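Flagellar biosynthesis protein FlhA (Bacillus subtilis, PDB 3MIX) takes part in the export of flagellar proteins by the type III secretion system, and is represented here by its cytosolic domain. Local coordinates at residues Asp200-Lys203 and Glu204-Val208; Ala248-Gly251 and Lys252-Thr255. All coordinates share one frame; numbering follows the deposited sequence.

Contact 1 (Asp200-Lys203 and Glu204-Val208)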
ATOM      1  N   ASP A 200     -15.893  10.697  -9.057  1.00 15.32           N
ATOM      2  CA  ASP A 200     -16.403  11.448 -10.211  1.00 17.75           C
ATOM      3  C   ASP A 200     -16.372  10.585 -11.474  1.00 17.67           C
ATOM      4  O   ASP A 200     -17.297  10.628 -12.262  1.00 19.86           O
ATOM      5  CB  ASP A 200     -15.616  12.747 -10.464  1.00 18.68           C
ATOM      6  CG  ASP A 200     -15.811  13.798  -9.369  1.00 21.34           C
ATOM      7  OD1 ASP A 200     -16.764  13.725  -8.567  1.00 23.66           O
ATOM      8  OD2 ASP A 200     -14.977  14.726  -9.309  1.00 26.65           O
ATOM      9  N   HIS A 201     -15.306   9.810 -11.650  1.00 16.15           N
ATOM     10  CA  HIS A 201     -15.167   8.864 -12.763  1.00 15.91           C
ATOM     11  C   HIS A 201     -16.283   7.806 -12.706  1.00 15.77           C
ATOM     12  O   HIS A 201     -16.922   7.519 -13.713  1.00 16.19           O
ATOM     13  CB  HIS A 201     -13.770   8.215 -12.702  1.00 15.20           C
ATOM     14  CG  HIS A 201     -13.446   7.324 -13.862  1.00 16.47           C
ATOM     15  ND1 HIS A 201     -13.359   7.784 -15.162  1.00 16.91           N
ATOM     16  CD2 HIS A 201     -13.160   5.997 -13.911  1.00 15.78           C
ATOM     17  CE1 HIS A 201     -13.048   6.780 -15.964  1.00 16.91           C
ATOM     18  NE2 HIS A 201     -12.917   5.686 -15.229  1.00 18.14           N
ATOM     19  N   LEU A 202     -16.545   7.285 -11.509  1.00 14.57           N
ATOM     20  CA  LEU A 202     -17.608   6.304 -11.300  1.00 15.40           C
ATOM     21  C   LEU A 202     -18.972   6.907 -11.588  1.00 17.37           C
ATOM     22  O   LEU A 202     -19.874   6.251 -12.128  1.00 17.44           O
ATOM     23  CB  LEU A 202     -17.551   5.729  -9.879  1.00 13.10           C
ATOM     24  CG  LEU A 202     -18.566   4.638  -9.548  1.00 14.28           C
ATOM     25  CD1 LEU A 202     -18.450   3.454 -10.511  1.00 12.07           C
ATOM     26  CD2 LEU A 202     -18.378   4.169  -8.090  1.00 12.87           C
ATOM     27  N   LYS A 203     -19.095   8.179 -11.261  1.00 19.17           N
ATOM     28  CA  LYS A 203     -20.353   8.901 -11.406  1.00 22.91           C
ATOM     29  C   LYS A 203     -20.789   9.005 -12.874  1.00 24.58           C
ATOM     30  O   LYS A 203     -21.978   8.998 -13.160  1.00 26.10           O
ATOM     31  CB  LYS A 203     -20.204  10.300 -10.792  1.00 23.36           C
ATOM     32  CG  LYS A 203     -21.489  10.942 -10.330  1.00 27.63           C
ATOM     33  CD  LYS A 203     -21.237  12.378  -9.853  1.00 31.97           C
ATOM     34  CE  LYS A 203     -20.827  12.414  -8.388  1.00 32.63           C
ATOM     35  NZ  LYS A 203     -20.939  13.798  -7.810  1.00 37.68           N
ATOM     36  N   GLU A 204     -19.827   9.071 -13.795  1.00 25.30           N
ATOM     37  CA  GLU A 204     -20.135   9.160 -15.246  1.00 28.03           C
ATOM     38  C   GLU A 204     -20.963   7.980 -15.754  1.00 28.01           C
ATOM     39  O   GLU A 204     -21.822   8.155 -16.604  1.00 30.22           O
ATOM     40  CB  GLU A 204     -18.849   9.313 -16.087  1.00 28.51           C
ATOM     41  CG  GLU A 204     -18.094  10.635 -15.842  1.00 31.37           C
ATOM     42  CD  GLU A 204     -16.724  10.703 -16.538  1.00 36.63           C
ATOM     43  OE1 GLU A 204     -16.494   9.962 -17.533  1.00 38.84           O
ATOM     44  OE2 GLU A 204     -15.872  11.504 -16.079  1.00 37.37           O
ATOM     45  N   SER A 205     -20.712   6.787 -15.217  1.00 26.00           N
ATOM     46  CA  SER A 205     -21.413   5.581 -15.652  1.00 26.45           C
ATOM     47  C   SER A 205     -22.409   5.067 -14.610  1.00 25.40           C
ATOM     48  O   SER A 205     -23.436   4.433 -14.962  1.00 26.60           O
ATOM     49  CB  SER A 205     -20.413   4.497 -16.139  1.00 26.71           C
ATOM     50  OG  SER A 205     -19.075   4.688 -15.585  1.00 27.52           O
ATOM     51  N   TYR A 206     -22.145   5.383 -13.334  1.00 22.46           N
ATOM     52  CA  TYR A 206     -22.988   4.935 -12.226  1.00 20.38           C
ATOM     53  C   TYR A 206     -23.469   6.055 -11.266  1.00 20.70           C
ATOM     54  O   TYR A 206     -23.237   5.983 -10.051  1.00 18.33           O
ATOM     55  CB  TYR A 206     -22.264   3.840 -11.440  1.00 18.98           C
ATOM     56  CG  TYR A 206     -21.912   2.584 -12.251  1.00 17.02           C
ATOM     57  CD1 TYR A 206     -20.782   2.546 -13.077  1.00 15.40           C
ATOM     58  CD2 TYR A 206     -22.718   1.437 -12.177  1.00 16.28           C
ATOM     59  CE1 TYR A 206     -20.464   1.397 -13.797  1.00 15.70           C
ATOM     60  CE2 TYR A 206     -22.417   0.301 -12.882  1.00 16.56           C
ATOM     61  CZ  TYR A 206     -21.297   0.274 -13.695  1.00 16.29           C
ATOM     62  OH  TYR A 206     -20.996  -0.875 -14.397  1.00 16.79           O
ATOM     63  N   PRO A 207     -24.177   7.072 -11.796  1.00 21.95           N
ATOM     64  CA  PRO A 207     -24.576   8.181 -10.917  1.00 22.51           C
ATOM     65  C   PRO A 207     -25.586   7.777  -9.824  1.00 22.53           C
ATOM     66  O   PRO A 207     -25.560   8.332  -8.728  1.00 22.53           O
ATOM     67  CB  PRO A 207     -25.207   9.193 -11.893  1.00 24.79           C
ATOM     68  CG  PRO A 207     -25.801   8.327 -13.001  1.00 25.22           C
ATOM     69  CD  PRO A 207     -24.769   7.192 -13.148  1.00 24.21           C
ATOM     70  N   VAL A 208     -26.467   6.821 -10.108  1.00 22.94           N
ATOM     71  CA  VAL A 208     -27.472   6.400  -9.134  1.00 22.53           C
ATOM     72  C   VAL A 208     -26.784   5.683  -7.980  1.00 21.39           C
ATOM     73  O   VAL A 208     -27.077   5.930  -6.791  1.00 21.23           O
ATOM     74  CB  VAL A 208     -28.590   5.515  -9.803  1.00 24.82           C
ATOM     75  CG1 VAL A 208     -29.333   4.640  -8.782  1.00 23.82           C
ATOM     76  CG2 VAL A 208     -29.584   6.393 -10.588  1.00 25.35           C
TER
HETATM   77  O   HOH W   1     -13.448  10.588 -15.643  1.00 38.27           O

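Contact 2 (Ala248-Gly251 and Lys252-Thr255)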
ATOM      1  N   ALA A 248     -22.962   0.762  -0.680  1.00 13.54           N
ATOM      2  CA  ALA A 248     -24.376   1.116  -0.733  1.00 14.82           C
ATOM      3  C   ALA A 248     -25.188   0.184   0.170  1.00 15.93           C
ATOM      4  O   ALA A 248     -26.040   0.640   0.897  1.00 16.98           O
ATOM      5  CB  ALA A 248     -24.924   1.075  -2.163  1.00 15.19           C
ATOM      6  N   ASP A 249     -24.851  -1.102   0.145  1.00 15.84           N
ATOM      7  CA  ASP A 249     -25.571  -2.140   0.843  1.00 18.53           C
ATOM      8  C   ASP A 249     -25.370  -2.084   2.354  1.00 19.72           C
ATOM      9  O   ASP A 249     -26.222  -2.552   3.113  1.00 21.71           O
ATOM     10  CB  ASP A 249     -25.110  -3.503   0.340  1.00 18.17           C
ATOM     11  CG  ASP A 249     -26.227  -4.478   0.177  1.00 22.32           C
ATOM     12  OD1 ASP A 249     -27.243  -4.128  -0.462  1.00 25.70           O
ATOM     13  OD2 ASP A 249     -26.095  -5.620   0.675  1.00 25.12           O
ATOM     14  N   TYR A 250     -24.244  -1.533   2.787  1.00 19.12           N
ATOM     15  CA  TYR A 250     -23.905  -1.530   4.212  1.00 20.35           C
ATOM     16  C   TYR A 250     -23.831  -0.130   4.841  1.00 20.84           C
ATOM     17  O   TYR A 250     -24.002   0.008   6.038  1.00 22.30           O
ATOM     18  CB  TYR A 250     -22.618  -2.313   4.471  1.00 18.50           C
ATOM     19  CG  TYR A 250     -22.766  -3.819   4.379  1.00 19.30           C
ATOM     20  CD1 TYR A 250     -23.239  -4.568   5.468  1.00 22.23           C
ATOM     21  CD2 TYR A 250     -22.419  -4.506   3.205  1.00 20.58           C
ATOM     22  CE1 TYR A 250     -23.366  -5.969   5.400  1.00 21.51           C
ATOM     23  CE2 TYR A 250     -22.541  -5.903   3.117  1.00 19.97           C
ATOM     24  CZ  TYR A 250     -23.005  -6.616   4.225  1.00 23.09           C
ATOM     25  OH  TYR A 250     -23.106  -7.978   4.153  1.00 27.21           O
ATOM     26  N   GLY A 251     -23.621   0.896   4.026  1.00 20.95           N
ATOM     27  CA  GLY A 251     -23.426   2.268   4.503  1.00 22.23           C
ATOM     28  C   GLY A 251     -24.501   2.810   5.443  1.00 25.29           C
ATOM     29  O   GLY A 251     -24.219   3.691   6.271  1.00 25.93           O
ATOM     30  N   LYS A 252     -25.726   2.313   5.312  1.00 27.09           N
ATOM     31  CA  LYS A 252     -26.825   2.758   6.170  1.00 30.65           C
ATOM     32  C   LYS A 252     -26.864   2.012   7.504  1.00 31.67           C
ATOM     33  O   LYS A 252     -27.517   2.445   8.449  1.00 33.53           O
ATOM     34  CB  LYS A 252     -28.178   2.666   5.443  1.00 32.21           C
ATOM     35  CG  LYS A 252     -28.425   3.879   4.527  1.00 35.02           C
ATOM     36  CD  LYS A 252     -29.694   3.747   3.691  1.00 40.43           C
ATOM     37  CE  LYS A 252     -29.822   4.912   2.696  1.00 41.88           C
ATOM     38  NZ  LYS A 252     -28.936   4.795   1.492  1.00 40.72           N
ATOM     39  N   LEU A 253     -26.149   0.900   7.564  1.00 31.07           N
ATOM     40  CA  LEU A 253     -26.097   0.058   8.747  1.00 32.27           C
ATOM     41  C   LEU A 253     -24.880   0.428   9.581  1.00 31.41           C
ATOM     42  O   LEU A 253     -24.869   0.202  10.780  1.00 33.06           O
ATOM     43  CB  LEU A 253     -26.037  -1.432   8.354  1.00 32.20           C
ATOM     44  CG  LEU A 253     -27.199  -2.031   7.537  1.00 34.34           C
ATOM     45  CD1 LEU A 253     -26.932  -3.498   7.158  1.00 35.27           C
ATOM     46  CD2 LEU A 253     -28.552  -1.889   8.260  1.00 36.21           C
ATOM     47  N   THR A 254     -23.862   0.995   8.935  1.00 29.23           N
ATOM     48  CA  THR A 254     -22.618   1.376   9.600  1.00 28.24           C
ATOM     49  C   THR A 254     -21.786   2.327   8.749  1.00 26.45           C
ATOM     50  O   THR A 254     -21.700   2.170   7.517  1.00 24.42           O
ATOM     51  CB  THR A 254     -21.738   0.137   9.983  1.00 28.23           C
ATOM     52  OG1 THR A 254     -20.551   0.597  10.618  1.00 28.25           O
ATOM     53  CG2 THR A 254     -21.317  -0.680   8.763  1.00 27.50           C
ATOM     54  N   THR A 255     -21.162   3.304   9.408  1.00 26.14           N
ATOM     55  CA  THR A 255     -20.182   4.165   8.747  1.00 24.54           C
ATOM     56  C   THR A 255     -18.768   3.856   9.213  1.00 23.44           C
ATOM     57  O   THR A 255     -17.809   4.551   8.828  1.00 22.67           O
ATOM     58  CB  THR A 255     -20.483   5.673   8.930  1.00 25.38           C
ATOM     59  OG1 THR A 255     -20.331   6.021  10.316  1.00 29.32           O
ATOM     60  CG2 THR A 255     -21.898   6.018   8.462  1.00 25.55           C
TER
HETATM   61  O   HOH W   2     -26.544   3.672   1.188  1.00  9.13           O
HETATM   62  O   HOH W   3     -28.992   2.377   0.590  1.00 36.40           O

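Contact 1 (Asp200-Lys203 and Glu204-Val208)
Leu202 O accepts two backbone N-H groups, from Ser205 N at 3.2 Å and Tyr206 N at 2.7 Å, where the C-terminal end of helix 192-205 passes by a short turn into helix 207-213. The Tyr206 donor approaches almost head-on to the carbonyl, while Ser205 N sits above the carbonyl plane. One residue earlier, Glu204 N reaches His201 O at 3.3 Å and makes a weak bond to Asp200 O. Tyr206 then takes the N-cap position of helix 207-213. Pro207 opens that helix. It has no N-H to give Lys203 O, which lies 3.2 Å from Pro207 N, and the bonding of helix 192-205 stops there.

The main side-chain contact joins Leu202 and Tyr206. Tyr206 turns CG to the side of its own backbone N (chi1 -60°), which swings the ring back to Leu202. Leu202 CD1 meets Tyr206 CD1 at 3.6 Å, and Leu202 O lies in the ring plane at the edge. Both side chains also touch Val241 of helix 240-250. A serine in place of Tyr206 would probably leave Leu202 CD1 without the ring that packs on it and take away a contact with Val241.

On a different side of the turn, the imidazole of His201 and the carboxylate of Glu204 are bridged by a water rather than bonded to each other. It lies in plane at the edge of the imidazole, 2.8 Å from His201 ND1, and donates to Glu204 OE2 at 2.6 Å.

Contact 2 (Ala248-Gly251 and Lys252-Thr255)
Tyr250 and Leu253 both place CG beside their own backbone N, with chi1 of -74° and -61°. These torsions let the phenol ring and the leucine branch lie at a slant to each other. Tyr250 CD1 and Leu253 CD1 are 4.2 Å apart, so the touch is light. Leu253 CB comes closer to the backbone, 3.4 Å from Tyr250 O.

The backbone beneath them is a type I turn, with Gly251 and Lys252 as its two middle residues. It closes through Leu253 N, which donates to Tyr250 O at 2.8 Å from above the carbonyl plane. Thr254 N donates to the same oxygen at 3.1 Å and lies almost straight ahead of the carbonyl. Tyr250 O is thus gripped twice, which ties the chain back to the end of helix 240-250. At Thr254 the backbone turns extended and leaves the helical path. Gly251 is buried in the turn, and its CA makes a CH...O contact of 3.5 Å with Thr254 O.

Lys252 is stretched out until its last bend (chi4 77°). Its NZ donates to two waters, the nearer at 2.6 Å. Both waters lie close to Ala248 O, so the ammonium may be linked through them to the last turn of the helix, though the bond from the nearer water to Ala248 O is weak.

The turn leads from helix 240-250 toward helix 257-267. Thr254 OG1 bonds to Asp256 N, the link of an ST turn. Tyr250 stacks on the ring of Tyr263 and, like Thr254, touches Leu260, both residues of helix 257-267. Ala248 faces Glu212 and Val213 of helix 207-213.

Overall arrangement
Both contacts are junctions between helices in the cytosolic domain. Contact 1 joins helix 192-205 to helix 207-213, and contact 2 joins helix 240-250 to helix 257-267. Their centres are 19 Å apart and their nearest atoms about 7 Å apart, so they do not touch. Helix 240-250 relates them. Val241 and Phe244, in its first half, pack on the side chains of contact 1, and its far end carries contact 2. Helix 207-213, which begins in contact 1, also reaches Ala248. Both contacts lie at the surface, each with its centre 25 Å from the centre of the chain and on the same side of it.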